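Local coordinates for protein bacteriorhodopsin (PDB 6EYU) that pumps protons inward across the membrane as a light-driven, retinal-binding xenorhodopsin, at the interface of chains A and B. Numbering follows the deposited sequence. Chains: chain A/B, Bacteriorhodopsin.

The interface of chains A and B. Residues chain A 71, 119-120, 123-124; chain B 65-68.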
ATOM      1  N   TYR A  71     -11.936   6.089  12.550  1.00 59.32           N
ATOM      2  CA  TYR A  71     -10.550   6.226  12.120  1.00 58.10           C
ATOM      3  C   TYR A  71     -10.464   6.813  10.715  1.00 56.58           C
ATOM      4  O   TYR A  71      -9.485   6.596  10.002  1.00 54.53           O
ATOM      5  CB  TYR A  71      -9.848   4.867  12.154  1.00 60.71           C
ATOM      6  CG  TYR A  71      -9.607   4.338  13.549  1.00 64.55           C
ATOM      7  CD1 TYR A  71      -8.458   4.681  14.251  1.00 66.85           C
ATOM      8  CD2 TYR A  71     -10.578   3.598  14.207  1.00 67.24           C
ATOM      9  CE1 TYR A  71      -8.253   4.239  15.544  1.00 67.26           C
ATOM     10  CE2 TYR A  71     -10.380   3.147  15.498  1.00 68.72           C
ATOM     11  CZ  TYR A  71      -9.216   3.470  16.162  1.00 69.21           C
ATOM     12  OH  TYR A  71      -9.016   3.028  17.449  1.00 72.40           O
ATOM     13  N   LEU A 119      -2.942   7.295  14.291  1.00 60.50           N
ATOM     14  CA  LEU A 119      -3.895   6.199  14.406  1.00 58.72           C
ATOM     15  C   LEU A 119      -3.526   5.292  15.576  1.00 57.89           C
ATOM     16  O   LEU A 119      -4.390   4.868  16.343  1.00 54.55           O
ATOM     17  CB  LEU A 119      -3.915   5.391  13.106  1.00 57.28           C
ATOM     18  CG  LEU A 119      -4.815   4.156  13.069  1.00 55.40           C
ATOM     19  CD1 LEU A 119      -5.274   3.892  11.644  1.00 57.46           C
ATOM     20  CD2 LEU A 119      -4.086   2.945  13.631  1.00 57.82           C
ATOM     21  N   LEU A 120      -2.227   5.081  15.760  1.00 56.92           N
ATOM     22  CA  LEU A 120      -1.728   4.317  16.897  1.00 58.59           C
ATOM     23  C   LEU A 120      -2.059   5.027  18.205  1.00 60.58           C
ATOM     24  O   LEU A 120      -2.533   4.405  19.156  1.00 58.88           O
ATOM     25  CB  LEU A 120      -0.214   4.123  16.782  1.00 61.04           C
ATOM     26  CG  LEU A 120       0.261   3.203  15.656  1.00 65.49           C
ATOM     27  CD1 LEU A 120       1.760   2.967  15.761  1.00 69.42           C
ATOM     28  CD2 LEU A 120      -0.494   1.882  15.681  1.00 64.28           C
ATOM     29  N   ALA A 123      -5.653   4.603  18.961  1.00 61.06           N
ATOM     30  CA  ALA A 123      -5.963   3.198  19.198  1.00 62.03           C
ATOM     31  C   ALA A 123      -5.360   2.731  20.519  1.00 62.76           C
ATOM     32  O   ALA A 123      -5.917   1.865  21.193  1.00 66.87           O
ATOM     33  CB  ALA A 123      -5.448   2.345  18.049  1.00 62.87           C
ATOM     34  N   GLN A 124      -4.254   3.355  20.915  1.00 62.47           N
ATOM     35  CA  GLN A 124      -3.539   2.952  22.121  1.00 66.10           C
ATOM     36  C   GLN A 124      -4.021   3.743  23.333  1.00 65.81           C
ATOM     37  O   GLN A 124      -3.706   3.399  24.473  1.00 64.13           O
ATOM     38  CB  GLN A 124      -2.033   3.154  21.940  1.00 69.50           C
ATOM     39  CG  GLN A 124      -1.376   2.134  21.024  1.00 74.32           C
ATOM     40  CD  GLN A 124       0.128   2.311  20.940  1.00 72.72           C
ATOM     41  OE1 GLN A 124       0.745   2.905  21.824  1.00 76.72           O
ATOM     42  NE2 GLN A 124       0.724   1.800  19.870  1.00 72.68           N
TER
ATOM     43  N   GLN B  65      -2.201  -1.664  24.805  1.00 71.40           N
ATOM     44  CA  GLN B  65      -3.154  -2.504  24.093  1.00 68.95           C
ATOM     45  C   GLN B  65      -3.972  -1.676  23.111  1.00 71.69           C
ATOM     46  O   GLN B  65      -4.471  -0.602  23.450  1.00 77.44           O
ATOM     47  CB  GLN B  65      -4.085  -3.216  25.072  1.00 72.42           C
ATOM     48  CG  GLN B  65      -5.344  -3.769  24.424  1.00 85.50           C
ATOM     49  CD  GLN B  65      -5.871  -5.001  25.130  1.00 88.46           C
ATOM     50  OE1 GLN B  65      -5.784  -6.114  24.611  1.00 84.06           O
ATOM     51  NE2 GLN B  65      -6.403  -4.811  26.332  1.00 93.38           N
ATOM     52  N   SER B  66      -4.162  -2.219  21.915  1.00 75.07           N
ATOM     53  CA  SER B  66      -5.054  -1.626  20.929  1.00 74.26           C
ATOM     54  C   SER B  66      -5.665  -2.738  20.084  1.00 71.49           C
ATOM     55  O   SER B  66      -5.336  -3.910  20.262  1.00 64.32           O
ATOM     56  CB  SER B  66      -4.281  -0.654  20.035  1.00 75.72           C
ATOM     57  OG  SER B  66      -3.270  -1.329  19.307  1.00 71.17           O
ATOM     58  N   PHE B  67      -6.556  -2.372  19.170  1.00 73.96           N
ATOM     59  CA  PHE B  67      -7.198  -3.359  18.311  1.00 74.69           C
ATOM     60  C   PHE B  67      -6.180  -3.990  17.367  1.00 75.85           C
ATOM     61  O   PHE B  67      -6.455  -5.017  16.746  1.00 83.34           O
ATOM     62  CB  PHE B  67      -8.332  -2.718  17.509  1.00 74.60           C
ATOM     63  CG  PHE B  67      -7.860  -1.846  16.382  1.00 74.71           C
ATOM     64  CD1 PHE B  67      -7.658  -2.376  15.118  1.00 74.42           C
ATOM     65  CD2 PHE B  67      -7.683  -0.486  16.569  1.00 71.77           C
ATOM     66  CE1 PHE B  67      -7.205  -1.580  14.083  1.00 70.05           C
ATOM     67  CE2 PHE B  67      -7.223   0.315  15.540  1.00 70.15           C
ATOM     68  CZ  PHE B  67      -6.991  -0.232  14.293  1.00 68.67           C
ATOM     69  N   LEU B  68      -4.963  -3.454  17.371  1.00 73.41           N
ATOM     70  CA  LEU B  68      -3.925  -3.907  16.451  1.00 73.22           C
ATOM     71  C   LEU B  68      -3.054  -4.985  17.093  1.00 69.41           C
ATOM     72  O   LEU B  68      -2.318  -5.691  16.403  1.00 69.31           O
ATOM     73  CB  LEU B  68      -3.050  -2.730  16.011  1.00 75.81           C
ATOM     74  CG  LEU B  68      -3.700  -1.734  15.047  1.00 78.13           C
ATOM     75  CD1 LEU B  68      -2.778  -0.550  14.801  1.00 76.38           C
ATOM     76  CD2 LEU B  68      -4.066  -2.412  13.734  1.00 74.71           C
TER
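A:Ala123, in the last turn of helix 101-124, meets B:Phe67 and B:Ser66 of a loop segment in the neighbouring copy. The patch is a small, mainly apolar part of the interface between protomers in the deposited trimeric assembly; the coordinates alone do not prove that this trimer is the biological form.

The aromatic contact is edge-to-face. The ring centroids of A:Tyr71 and B:Phe67 lie 5.3 Å apart, with planes inclined by 61°. With CG between the backbone N and the carbonyl carbon (chi1 74°), the phenylalanine ring is carried toward chain A. Its CD2-CE2 edge points at the phenol end of the tyrosine face, with B:Phe67 CE2 3.8 Å from A:Tyr71 CZ. B:Leu68 CG backs one face of that ring, 3.6 Å above its plane and toward the rim.

A methyl flanks the ring: A:Ala123 CB lies 3.7 Å from B:Phe67 CE2, beyond the CD2-CE2 rim and displaced to the side that B:Leu68 CG backs.

In the aliphatic group, the B:Leu68 side chain crosses those of A:Leu119 and A:Leu120 at about a right angle. Its CD1 methyl lies 3.5 Å from A:Leu120 CD2 and also reaches A:Leu119 CD2.

Polar atoms contribute proximity without bonding between chains: the carbonyl oxygens A:Ala123 O and B:Gln65 O, both acceptors, are 3.6 Å apart. Within chain B, the backbone N of B:Leu68 makes a weak hydrogen bond to the hydroxyl B:Ser66 OG, 3.3 Å long, while B:Ser66 CB rests against the A:Ala123 carbonyl.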